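Local coordinates for protein exopolygalacturonase (Yersinia enterocolitica, PDB 2UVF) that probably cleaves the polygalacturonate of pectin from the chain end, as a periplasmic family 28 glycoside hydrolase that binds digalacturonic acid, at residues Q389-F394 with E419-A424; I405-G410 with I438-H443; A446-I451 with G475-V480; M495-D500 with A517-F522. All blocks are in the same frame, centred on the assembly; numbering follows the deposited sequence.

All four contacts lie in the parallel beta-helix of the family 28 domain. Strands 391-394, 421-427, 448-459, 476-490 and 518-532 pair in succession as one ladder; strands 405-408, 438-441, 463-470 and 493-500 pair likewise in another. Interactions 1 and 3 lie on the first, interaction 2 on the second, and interaction 4 spans from one to the other. Along the chain interactions 1 and 2 alternate their segments, then 3 and 4 follow in series. Centres of successive contacts are about 11, 9 and 10 Å apart, and interactions 1 and 4 about 19 Å. Interaction 2 holds the sugar; interactions 1 and 3 join successive turns beside it, and interaction 4 fills the core between two ladders.

Interaction 1: residues Q389-F394 with E419-A424; sequences QNVMVF and EPMKGA
Two flat groups lie one on the other here: the side-chain amide of Gln389 and the carboxylate of Glu419, their planes only 13° apart. Gln389 CD sits 3.4 Å from Glu419 CD, so one face of the amide rests on the acid group. At the amide's edge, and close to its plane, Gln389 NE2 donates to the backbone Pro420 O over 2.9 Å, which holds the amide flat and fixes its rotation. Gln389 gets there with CG anti to its own carbonyl carbon (chi1 -47°) and an extended chain beyond. The carboxylate is itself held by His363, which is hydrogen-bonded to Glu419 OE1.

Below this stack the backbones pair in parallel. Asn390 N donates to Lys422 O at 3.0 Å, and the next amide, Val391 N, points almost straight along the C=O axis of Gly423 at 2.7 Å from its O. Two successive amides can use two successive carbonyls because the chain turns a corner at Asn390, with phi positive; Gly423 also has positive phi, in a conformation that suits a glycine. Past the corner, Val391 turns its CG2 into the protein, where it meets Ala424 CB at 3.8 Å and, more loosely, Met421 CE. Phe385 touches both Val391 and Met421 there, while the stacked pair stays partly exposed on the outer side.

Parallel bonding between strands about 30 residues apart, a corner at Asn390 facing a positive-phi Gly423, and apolar residues such as Val391 and Ala424 aligned inside mark successive coils of the right-handed parallel beta-helix of family 28 glycoside hydrolases.

Interaction 2: residues I405-G410 with I438-H443; sequences INFAAG and IVTGSH. With ADA (alpha-D-galactopyranuronic acid), chain C; ADA (alpha-D-galactopyranuronic acid), chain B.
Strands 405-408 and 438-441 run parallel, their directions 18° apart, and pair Ile405 with Ile438, Asn406 with Val439 and Phe407 with Thr440. Val439 N donates to Ile405 O and Phe407 N to Val439 O, the latter at 2.8 Å; both donors sit nearly along the C=O axes. The ladder then breaks: a cis peptide precedes Gly441, whose CA, with no side chain in the way, comes 3.0 Å from Phe407 O in a CA-H...O contact. Beyond the break one more backbone bond runs from Ala409 N to His443 O, 2.7 Å long and made from above the carbonyl plane.

Inside the coil, Ile405 and Ile438 lie side by side, and the edge of the Phe407 ring meets Ile438 CG2. On the opposite face Asn406, with CG anti to the backbone N, sends OD1 to the chain C galacturonate: its O3 donates to Asn406 OD1 at 2.6 Å, and O2 lies 3.0 Å from the same oxygen, though its proton may go elsewhere. The His443 ring lays one face over that sugar, C1 being 3.7 Å above the ring plane; His443 ND1 is bonded to Tyr233. Gly441 O approaches both sugars, 3.1 Å from O6B of the chain B galacturonate.

Asp402, His355 and Arg240 also bind the sugars. Strand ends of a parallel beta-helix thus floor the substrate cleft characteristic of family 28 polygalacturonases.

Interaction 3: residues A446-I451 with G475-V480; sequences AWIEDI and GGARNV
Glu449 OE1 is gripped by two N-H groups of one arginine: Arg478 NE at 3.0 Å, met nearly along the C-O axis, and Arg478 NH2 at 3.3 Å, which is weak. Carboxylate and guanidinium are nearly coplanar, 18° apart, so one oxygen, OE1, meets the guanidinium edge in its plane to form the salt bridge. A water closes the outer side, donating to Glu449 OE2 and accepting from Arg478 NH2. Both side chains start in the crowded position between backbone N and carbonyl carbon, which sets them side by side, pointing the same way.

With its edge taken up, the guanidinium lays a face flat on Trp447, planes 11° apart, Arg478 CZ lying 3.8 Å from the centroid of the five-membered ring: a cation-pi stack. Gly475 and Gly476 cover the opposite face of the indole, Gly475 CA as a CH-pi partner, so the ring is sandwiched. Arg478 NH1 goes on to Tyr520 OH in the next coil.

Underneath, the strands pair in parallel. Ile448 N donates to Gly476 O and Arg478 N to Ile448 O at 2.9 Å, and after the corner Ile451 N bonds to Asn479 O. At that corner Asn479 ND2 reaches Asp450 OD1 at 3.1 Å, from above the carboxylate plane. Ile451 CG1 and Val480 CG2 meet inside.

Bonded at its edge and stacked on its face, the guanidinium has its rotation fixed, and its charge probably keeps Glu449 ionised.

Interaction 4: residues M495-D500 with A517-F522; sequences MVMTLD and AQFYDF
Apolar packing carries the contact; no hydrogen bond joins the segments. Strands 495-500 and 518-522 run at 143° to each other with axes 7.9 Å apart at closest, so they face one another across the inside of the coil and meet through side chains. Met497 slides past Phe519 in the opposite direction, and its methyl is tight against that residue, CE to Phe519 CB being 3.3 Å. At the other end of the contact Leu499 CD2 meets Ala517 CB at 4.0 Å.

Aromatic contacts centre on the same methyl. Bent at its last torsion, Met497 turns CE to stand over the middle of the Phe522 ring, 3.7 Å from the centroid and 11° off the normal, in a CH-pi contact. Its sulfur lies obliquely at 4.6 Å from that centroid, SD and ring together making a Met-aromatic pair. Met497 and Phe522 thus reach toward each other tip to tip.

Carbon meets carbonyl oxygen at two places. Thr498 O lies at the edge of the Phe519 ring, near its plane, 3.3 Å from CE2. Both methyls of Leu499 straddle a backbone oxygen, CD1 at 3.2 Å from Ala517 O; the leucine's chi1 of -142° lies off the staggered positions, which may reflect the crowding there.

Around these groups Ala477, Val480, Ile541 and Val554 supply further neighbours. Cohesion in this apolar filling of the beta-helix interior therefore rests mainly on dispersion, with a small electrostatic share probable where the Phe519 ring edge meets Thr498 O and where the Met497 methyl and sulfur meet the Phe522 ring.

Interaction 1: residues Q389-F394 with E419-A424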
# COMPACT_ATOMS: atom_id res chain seq x y z
N GLN A 389 4.99 -11.34 -4.70
CA GLN A 389 3.89 -12.21 -5.10
C GLN A 389 2.99 -12.56 -3.94
O GLN A 389 3.46 -12.80 -2.83
CB GLN A 389 4.41 -13.48 -5.80
CG GLN A 389 5.46 -13.16 -6.88
CD GLN A 389 5.49 -14.15 -8.01
OE1 GLN A 389 5.17 -15.33 -7.83
NE2 GLN A 389 5.88 -13.67 -9.18
N ASN A 390 1.68 -12.56 -4.21
CA ASN A 390 0.67 -12.88 -3.20
C ASN A 390 0.75 -11.93 -1.99
O ASN A 390 1.22 -12.30 -0.92
CB ASN A 390 0.76 -14.38 -2.82
CG ASN A 390 -0.35 -14.83 -1.88
OD1 ASN A 390 -0.09 -15.53 -0.90
ND2 ASN A 390 -1.59 -14.44 -2.18
N VAL A 391 0.31 -10.69 -2.19
CA VAL A 391 0.32 -9.65 -1.14
C VAL A 391 -1.10 -9.13 -0.79
O VAL A 391 -2.04 -9.23 -1.56
CB VAL A 391 1.32 -8.47 -1.45
CG1 VAL A 391 2.69 -9.00 -1.95
CG2 VAL A 391 0.74 -7.48 -2.47
N MET A 392 -1.25 -8.61 0.41
CA MET A 392 -2.58 -8.27 0.93
C MET A 392 -2.45 -7.07 1.84
O MET A 392 -1.55 -7.04 2.66
CB MET A 392 -3.10 -9.45 1.73
CG MET A 392 -4.57 -9.48 1.91
SD MET A 392 -4.94 -10.71 3.17
CE MET A 392 -4.71 -12.25 2.28
N VAL A 393 -3.32 -6.08 1.65
CA VAL A 393 -3.39 -4.92 2.52
C VAL A 393 -4.85 -4.64 2.90
O VAL A 393 -5.69 -4.35 2.04
CB VAL A 393 -2.78 -3.67 1.82
CG1 VAL A 393 -3.05 -2.40 2.61
CG2 VAL A 393 -1.28 -3.83 1.61
N PHE A 394 -5.15 -4.71 4.19
CA PHE A 394 -6.48 -4.39 4.68
C PHE A 394 -6.44 -3.65 6.01
O PHE A 394 -5.46 -3.72 6.74
CB PHE A 394 -7.35 -5.66 4.76
CG PHE A 394 -6.92 -6.69 5.79
CD1 PHE A 394 -7.61 -6.81 6.99
CD2 PHE A 394 -5.89 -7.60 5.51
CE1 PHE A 394 -7.27 -7.79 7.92
CE2 PHE A 394 -5.53 -8.59 6.44
CZ PHE A 394 -6.22 -8.67 7.65
N GLU A 419 10.98 -11.89 -10.95
CA GLU A 419 9.55 -12.23 -10.95
C GLU A 419 8.64 -11.10 -11.39
O GLU A 419 8.93 -9.93 -11.14
CB GLU A 419 9.15 -12.48 -9.52
CG GLU A 419 9.16 -13.89 -9.01
CD GLU A 419 8.87 -13.88 -7.53
OE1 GLU A 419 8.76 -14.96 -6.93
OE2 GLU A 419 8.76 -12.75 -6.96
N PRO A 420 7.49 -11.43 -12.00
CA PRO A 420 6.53 -10.35 -12.13
C PRO A 420 5.95 -9.99 -10.75
O PRO A 420 5.97 -10.83 -9.83
CB PRO A 420 5.48 -10.93 -13.07
CG PRO A 420 5.55 -12.38 -12.86
CD PRO A 420 6.99 -12.69 -12.59
N MET A 421 5.52 -8.73 -10.59
CA MET A 421 4.71 -8.31 -9.44
C MET A 421 3.31 -8.92 -9.63
O MET A 421 2.49 -8.40 -10.40
CB MET A 421 4.69 -6.76 -9.37
CG MET A 421 3.89 -6.11 -8.23
SD MET A 421 4.34 -6.58 -6.55
CE MET A 421 2.94 -7.63 -6.12
N LYS A 422 3.04 -10.05 -8.96
CA LYS A 422 1.86 -10.88 -9.25
C LYS A 422 1.03 -11.24 -8.01
O LYS A 422 1.52 -11.91 -7.10
CB LYS A 422 2.28 -12.16 -10.02
CG LYS A 422 1.16 -13.17 -10.27
CD LYS A 422 1.60 -14.42 -11.07
CE LYS A 422 0.45 -15.45 -11.05
NZ LYS A 422 0.79 -16.86 -11.54
N GLY A 423 -0.23 -10.81 -7.97
CA GLY A 423 -1.13 -11.16 -6.86
C GLY A 423 -1.23 -10.17 -5.71
O GLY A 423 -0.51 -10.29 -4.70
N ALA A 424 -2.14 -9.20 -5.84
CA ALA A 424 -2.36 -8.21 -4.76
C ALA A 424 -3.84 -8.10 -4.39
O ALA A 424 -4.70 -8.06 -5.25
CB ALA A 424 -1.83 -6.87 -5.18

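Interaction 2: residues I405-G410 with I438-H443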
# COMPACT_ATOMS: atom_id res chain seq x y z
N ILE A 405 -0.43 3.00 -2.11
CA ILE A 405 0.07 1.67 -2.41
C ILE A 405 0.62 1.71 -3.83
O ILE A 405 -0.07 2.10 -4.78
CB ILE A 405 -1.00 0.54 -2.24
CG1 ILE A 405 -1.57 0.54 -0.82
CG2 ILE A 405 -0.42 -0.85 -2.61
CD1 ILE A 405 -2.89 -0.21 -0.70
N ASN A 406 1.90 1.36 -3.95
CA ASN A 406 2.57 1.36 -5.23
C ASN A 406 3.00 -0.05 -5.61
O ASN A 406 3.44 -0.81 -4.75
CB ASN A 406 3.79 2.28 -5.18
CG ASN A 406 4.50 2.37 -6.51
OD1 ASN A 406 5.43 1.62 -6.79
ND2 ASN A 406 4.04 3.27 -7.34
N PHE A 407 2.87 -0.39 -6.88
CA PHE A 407 3.39 -1.68 -7.39
C PHE A 407 4.46 -1.45 -8.42
O PHE A 407 4.28 -0.66 -9.34
CB PHE A 407 2.28 -2.54 -7.98
CG PHE A 407 1.22 -2.89 -7.00
CD1 PHE A 407 1.40 -3.93 -6.10
CD2 PHE A 407 0.02 -2.16 -6.96
CE1 PHE A 407 0.42 -4.24 -5.18
CE2 PHE A 407 -0.96 -2.47 -6.04
CZ PHE A 407 -0.76 -3.51 -5.14
N ALA A 408 5.59 -2.11 -8.24
CA ALA A 408 6.74 -1.94 -9.13
C ALA A 408 7.19 -3.32 -9.65
O ALA A 408 7.14 -4.31 -8.92
CB ALA A 408 7.87 -1.28 -8.38
N ALA A 409 7.67 -3.35 -10.89
CA ALA A 409 8.16 -4.61 -11.47
C ALA A 409 9.48 -4.50 -12.27
O ALA A 409 9.81 -5.39 -13.06
CB ALA A 409 7.07 -5.26 -12.28
N GLY A 410 10.23 -3.43 -12.03
CA GLY A 410 11.53 -3.25 -12.67
C GLY A 410 11.40 -2.35 -13.88
O GLY A 410 10.32 -1.86 -14.21
N ILE A 438 -4.27 3.39 -5.53
CA ILE A 438 -3.73 2.19 -6.14
C ILE A 438 -2.93 2.60 -7.36
O ILE A 438 -3.48 3.16 -8.31
CB ILE A 438 -4.86 1.17 -6.50
CG1 ILE A 438 -5.75 0.89 -5.27
CG2 ILE A 438 -4.29 -0.11 -7.17
CD1 ILE A 438 -5.05 0.20 -4.11
N VAL A 439 -1.62 2.37 -7.30
CA VAL A 439 -0.69 2.84 -8.31
C VAL A 439 0.09 1.68 -8.91
O VAL A 439 0.80 0.98 -8.19
CB VAL A 439 0.28 3.90 -7.75
CG1 VAL A 439 1.14 4.48 -8.90
CG2 VAL A 439 -0.50 5.00 -7.05
N THR A 440 -0.06 1.47 -10.22
CA THR A 440 0.70 0.48 -10.99
C THR A 440 1.48 1.14 -12.15
O THR A 440 0.87 1.52 -13.13
CB THR A 440 -0.25 -0.58 -11.66
OG1 THR A 440 -0.98 0.05 -12.71
CG2 THR A 440 -1.25 -1.19 -10.71
N GLY A 441 2.78 1.39 -12.08
CA GLY A 441 3.53 1.79 -10.91
C GLY A 441 4.54 2.76 -11.48
O GLY A 441 5.17 3.51 -10.76
N SER A 442 4.63 2.75 -12.82
CA SER A 442 5.69 3.37 -13.69
C SER A 442 6.82 2.39 -13.96
O SER A 442 7.17 2.17 -15.12
CB SER A 442 6.23 4.72 -13.21
OG SER A 442 7.57 4.91 -13.66
N HIS A 443 7.38 1.80 -12.90
CA HIS A 443 8.26 0.63 -13.02
C HIS A 443 7.41 -0.61 -13.36
O HIS A 443 6.97 -1.31 -12.46
CB HIS A 443 9.07 0.39 -11.73
CG HIS A 443 10.10 1.45 -11.44
ND1 HIS A 443 10.98 1.33 -10.37
CD2 HIS A 443 10.41 2.62 -12.07
CE1 HIS A 443 11.78 2.39 -10.36
NE2 HIS A 443 11.45 3.19 -11.38
C1 ADA C . 9.40 4.48 -8.48
C2 ADA C . 8.63 3.19 -8.12
C3 ADA C . 8.75 2.99 -6.59
C4 ADA C . 10.25 2.88 -6.18
C5 ADA C . 11.01 4.15 -6.63
C6 ADA C . 12.54 4.24 -6.35
O2 ADA C . 7.26 3.26 -8.55
O3 ADA C . 7.99 1.86 -6.17
O4 ADA C . 10.86 1.71 -6.74
O5 ADA C . 10.80 4.41 -8.05
O6B ADA C . 13.26 4.59 -7.31
O6A ADA C . 12.96 3.98 -5.20
C1 ADA B . 6.90 8.35 -6.93
C2 ADA B . 7.91 7.51 -6.12
C3 ADA B . 9.29 7.70 -6.80
C4 ADA B . 9.22 6.89 -8.11
C5 ADA B . 8.13 7.56 -8.97
C6 ADA B . 7.92 6.79 -10.29
O1 ADA B . 7.27 9.75 -7.06
O2 ADA B . 7.92 7.84 -4.75
O3 ADA B . 10.41 7.35 -5.95
O4 ADA B . 8.75 5.56 -7.79
O5 ADA B . 6.84 7.71 -8.24
O6B ADA B . 7.14 5.81 -10.28
O6A ADA B . 8.54 7.19 -11.31

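Interaction 3: residues A446-I451 with G475-V480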
# COMPACT_ATOMS: atom_id res chain seq x y z
N ALA A 446 8.88 -6.21 -15.36
CA ALA A 446 8.57 -7.65 -15.35
C ALA A 446 7.07 -7.97 -15.37
O ALA A 446 6.68 -9.14 -15.27
CB ALA A 446 9.26 -8.34 -14.16
N TRP A 447 6.23 -6.94 -15.53
CA TRP A 447 4.76 -7.05 -15.47
C TRP A 447 4.20 -6.88 -14.05
O TRP A 447 4.70 -7.44 -13.09
CB TRP A 447 4.23 -8.36 -16.12
CG TRP A 447 4.27 -8.33 -17.63
CD1 TRP A 447 5.19 -8.95 -18.44
CD2 TRP A 447 3.36 -7.64 -18.52
NE1 TRP A 447 4.91 -8.69 -19.77
CE2 TRP A 447 3.80 -7.89 -19.84
CE3 TRP A 447 2.23 -6.84 -18.32
CZ2 TRP A 447 3.14 -7.37 -20.96
CZ3 TRP A 447 1.57 -6.32 -19.43
CH2 TRP A 447 2.03 -6.59 -20.74
N ILE A 448 3.15 -6.07 -13.96
CA ILE A 448 2.33 -5.97 -12.75
C ILE A 448 0.98 -6.60 -13.08
O ILE A 448 0.35 -6.26 -14.08
CB ILE A 448 2.15 -4.49 -12.28
CG1 ILE A 448 3.51 -3.89 -11.87
CG2 ILE A 448 1.12 -4.41 -11.12
CD1 ILE A 448 3.63 -2.40 -12.05
N GLU A 449 0.53 -7.53 -12.25
CA GLU A 449 -0.62 -8.32 -12.65
C GLU A 449 -1.38 -8.96 -11.49
O GLU A 449 -0.83 -9.17 -10.41
CB GLU A 449 -0.17 -9.41 -13.63
CG GLU A 449 0.72 -10.47 -12.99
CD GLU A 449 1.48 -11.33 -14.00
OE1 GLU A 449 1.47 -11.01 -15.22
OE2 GLU A 449 2.10 -12.31 -13.56
N ASP A 450 -2.65 -9.29 -11.76
CA ASP A 450 -3.53 -9.98 -10.82
C ASP A 450 -3.73 -9.13 -9.56
O ASP A 450 -3.50 -9.61 -8.46
CB ASP A 450 -3.00 -11.37 -10.42
CG ASP A 450 -2.63 -12.26 -11.63
OD1 ASP A 450 -3.03 -11.98 -12.79
OD2 ASP A 450 -1.93 -13.29 -11.38
N ILE A 451 -4.17 -7.89 -9.76
CA ILE A 451 -4.37 -6.90 -8.70
C ILE A 451 -5.87 -6.68 -8.49
O ILE A 451 -6.58 -6.31 -9.43
CB ILE A 451 -3.70 -5.51 -9.08
CG1 ILE A 451 -2.25 -5.64 -9.61
CG2 ILE A 451 -3.79 -4.51 -7.94
CD1 ILE A 451 -1.21 -6.30 -8.65
N GLY A 475 7.20 -4.07 -20.40
CA GLY A 475 6.23 -4.75 -19.55
C GLY A 475 4.88 -4.07 -19.58
O GLY A 475 4.31 -3.83 -20.66
N GLY A 476 4.36 -3.74 -18.40
CA GLY A 476 3.06 -3.11 -18.28
C GLY A 476 2.29 -3.69 -17.11
O GLY A 476 2.86 -4.33 -16.23
N ALA A 477 0.99 -3.44 -17.10
CA ALA A 477 0.09 -3.99 -16.09
C ALA A 477 -1.11 -4.61 -16.78
O ALA A 477 -1.61 -4.11 -17.80
CB ALA A 477 -0.33 -2.92 -15.09
N ARG A 478 -1.54 -5.74 -16.24
CA ARG A 478 -2.65 -6.49 -16.79
C ARG A 478 -3.43 -7.12 -15.66
O ARG A 478 -2.92 -7.29 -14.55
CB ARG A 478 -2.16 -7.56 -17.77
CG ARG A 478 -1.21 -8.61 -17.21
CD ARG A 478 -0.55 -9.37 -18.38
NE ARG A 478 0.50 -10.31 -17.98
CZ ARG A 478 1.42 -10.80 -18.82
NH1 ARG A 478 1.44 -10.44 -20.10
NH2 ARG A 478 2.35 -11.63 -18.37
N ASN A 479 -4.68 -7.48 -15.96
CA ASN A 479 -5.60 -8.06 -14.99
C ASN A 479 -5.66 -7.29 -13.66
O ASN A 479 -5.39 -7.84 -12.59
CB ASN A 479 -5.35 -9.56 -14.82
CG ASN A 479 -6.42 -10.22 -14.00
OD1 ASN A 479 -7.58 -9.79 -14.01
ND2 ASN A 479 -6.05 -11.25 -13.25
N VAL A 480 -6.00 -6.01 -13.76
CA VAL A 480 -6.15 -5.11 -12.62
C VAL A 480 -7.64 -4.77 -12.48
O VAL A 480 -8.26 -4.31 -13.44
CB VAL A 480 -5.29 -3.81 -12.82
CG1 VAL A 480 -5.70 -2.71 -11.85
CG2 VAL A 480 -3.78 -4.10 -12.68
O HOH W 1 3.33 -13.36 -15.88

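Interaction 4: residues M495-D500 with A517-F522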
# COMPACT_ATOMS: atom_id res chain seq x y z
N MET A 495 -9.38 7.95 -12.60
CA MET A 495 -8.49 6.93 -13.14
C MET A 495 -7.58 7.55 -14.19
O MET A 495 -8.01 8.37 -15.00
CB MET A 495 -9.28 5.74 -13.70
CG MET A 495 -8.41 4.63 -14.27
SD MET A 495 -9.31 3.15 -14.74
CE MET A 495 -10.09 3.68 -16.27
N VAL A 496 -6.31 7.17 -14.15
CA VAL A 496 -5.35 7.52 -15.21
C VAL A 496 -4.59 6.28 -15.67
O VAL A 496 -4.26 5.39 -14.88
CB VAL A 496 -4.35 8.63 -14.81
CG1 VAL A 496 -3.66 9.20 -16.04
CG2 VAL A 496 -5.06 9.75 -14.10
N MET A 497 -4.36 6.21 -16.97
CA MET A 497 -3.56 5.19 -17.62
C MET A 497 -2.74 5.92 -18.68
O MET A 497 -3.23 6.16 -19.78
CB MET A 497 -4.46 4.16 -18.30
CG MET A 497 -5.51 3.51 -17.41
SD MET A 497 -6.39 2.20 -18.30
CE MET A 497 -5.11 0.99 -18.55
N THR A 498 -1.53 6.33 -18.33
CA THR A 498 -0.65 7.00 -19.29
C THR A 498 0.47 6.07 -19.74
O THR A 498 0.97 5.27 -18.95
CB THR A 498 -0.07 8.32 -18.78
OG1 THR A 498 0.20 8.23 -17.37
CG2 THR A 498 -1.04 9.45 -19.01
N LEU A 499 0.81 6.18 -21.03
CA LEU A 499 1.88 5.39 -21.67
C LEU A 499 2.68 6.33 -22.55
O LEU A 499 2.23 6.73 -23.63
CB LEU A 499 1.28 4.26 -22.50
CG LEU A 499 1.93 2.87 -22.56
CD1 LEU A 499 1.07 1.93 -23.39
CD2 LEU A 499 3.37 2.91 -23.09
N ASP A 500 3.88 6.69 -22.10
CA ASP A 500 4.67 7.71 -22.77
C ASP A 500 5.87 7.13 -23.59
O ASP A 500 6.97 6.94 -23.04
CB ASP A 500 5.10 8.81 -21.76
CG ASP A 500 3.96 9.24 -20.80
OD1 ASP A 500 3.16 8.38 -20.36
OD2 ASP A 500 3.86 10.45 -20.46
N ALA A 517 5.94 -1.08 -23.52
CA ALA A 517 5.01 -1.15 -22.40
C ALA A 517 3.57 -1.00 -22.86
O ALA A 517 3.29 -0.33 -23.86
CB ALA A 517 5.35 -0.09 -21.34
N GLN A 518 2.66 -1.62 -22.10
CA GLN A 518 1.24 -1.65 -22.43
C GLN A 518 0.37 -1.97 -21.22
O GLN A 518 0.74 -2.76 -20.35
CB GLN A 518 0.96 -2.65 -23.57
CG GLN A 518 1.45 -4.08 -23.29
CD GLN A 518 1.72 -4.90 -24.55
OE1 GLN A 518 0.82 -5.15 -25.36
NE2 GLN A 518 2.96 -5.36 -24.71
N PHE A 519 -0.80 -1.34 -21.17
CA PHE A 519 -1.82 -1.64 -20.18
C PHE A 519 -3.02 -2.27 -20.87
O PHE A 519 -3.52 -1.76 -21.88
CB PHE A 519 -2.24 -0.38 -19.42
CG PHE A 519 -1.12 0.26 -18.65
CD1 PHE A 519 -0.58 -0.37 -17.52
CD2 PHE A 519 -0.61 1.50 -19.03
CE1 PHE A 519 0.46 0.21 -16.80
CE2 PHE A 519 0.41 2.10 -18.32
CZ PHE A 519 0.95 1.45 -17.20
N TYR A 520 -3.46 -3.41 -20.36
CA TYR A 520 -4.64 -4.08 -20.88
C TYR A 520 -5.36 -4.93 -19.82
O TYR A 520 -4.75 -5.37 -18.83
CB TYR A 520 -4.33 -4.88 -22.17
CG TYR A 520 -3.49 -6.12 -21.99
CD1 TYR A 520 -4.08 -7.34 -21.67
CD2 TYR A 520 -2.10 -6.08 -22.17
CE1 TYR A 520 -3.31 -8.49 -21.49
CE2 TYR A 520 -1.32 -7.23 -22.00
CZ TYR A 520 -1.93 -8.42 -21.67
OH TYR A 520 -1.17 -9.56 -21.49
N ASP A 521 -6.65 -5.17 -20.05
CA ASP A 521 -7.46 -5.97 -19.14
C ASP A 521 -7.57 -5.26 -17.78
O ASP A 521 -7.11 -5.75 -16.75
CB ASP A 521 -6.90 -7.41 -19.05
CG ASP A 521 -7.79 -8.35 -18.27
OD1 ASP A 521 -9.02 -8.09 -18.18
OD2 ASP A 521 -7.26 -9.34 -17.72
N PHE A 522 -8.17 -4.07 -17.82
CA PHE A 522 -8.47 -3.26 -16.64
C PHE A 522 -9.98 -3.19 -16.51
O PHE A 522 -10.69 -2.94 -17.48
CB PHE A 522 -7.92 -1.83 -16.78
CG PHE A 522 -6.51 -1.66 -16.27
CD1 PHE A 522 -5.48 -2.51 -16.68
CD2 PHE A 522 -6.20 -0.61 -15.39
CE1 PHE A 522 -4.18 -2.33 -16.21
CE2 PHE A 522 -4.89 -0.43 -14.92
CZ PHE A 522 -3.89 -1.29 -15.34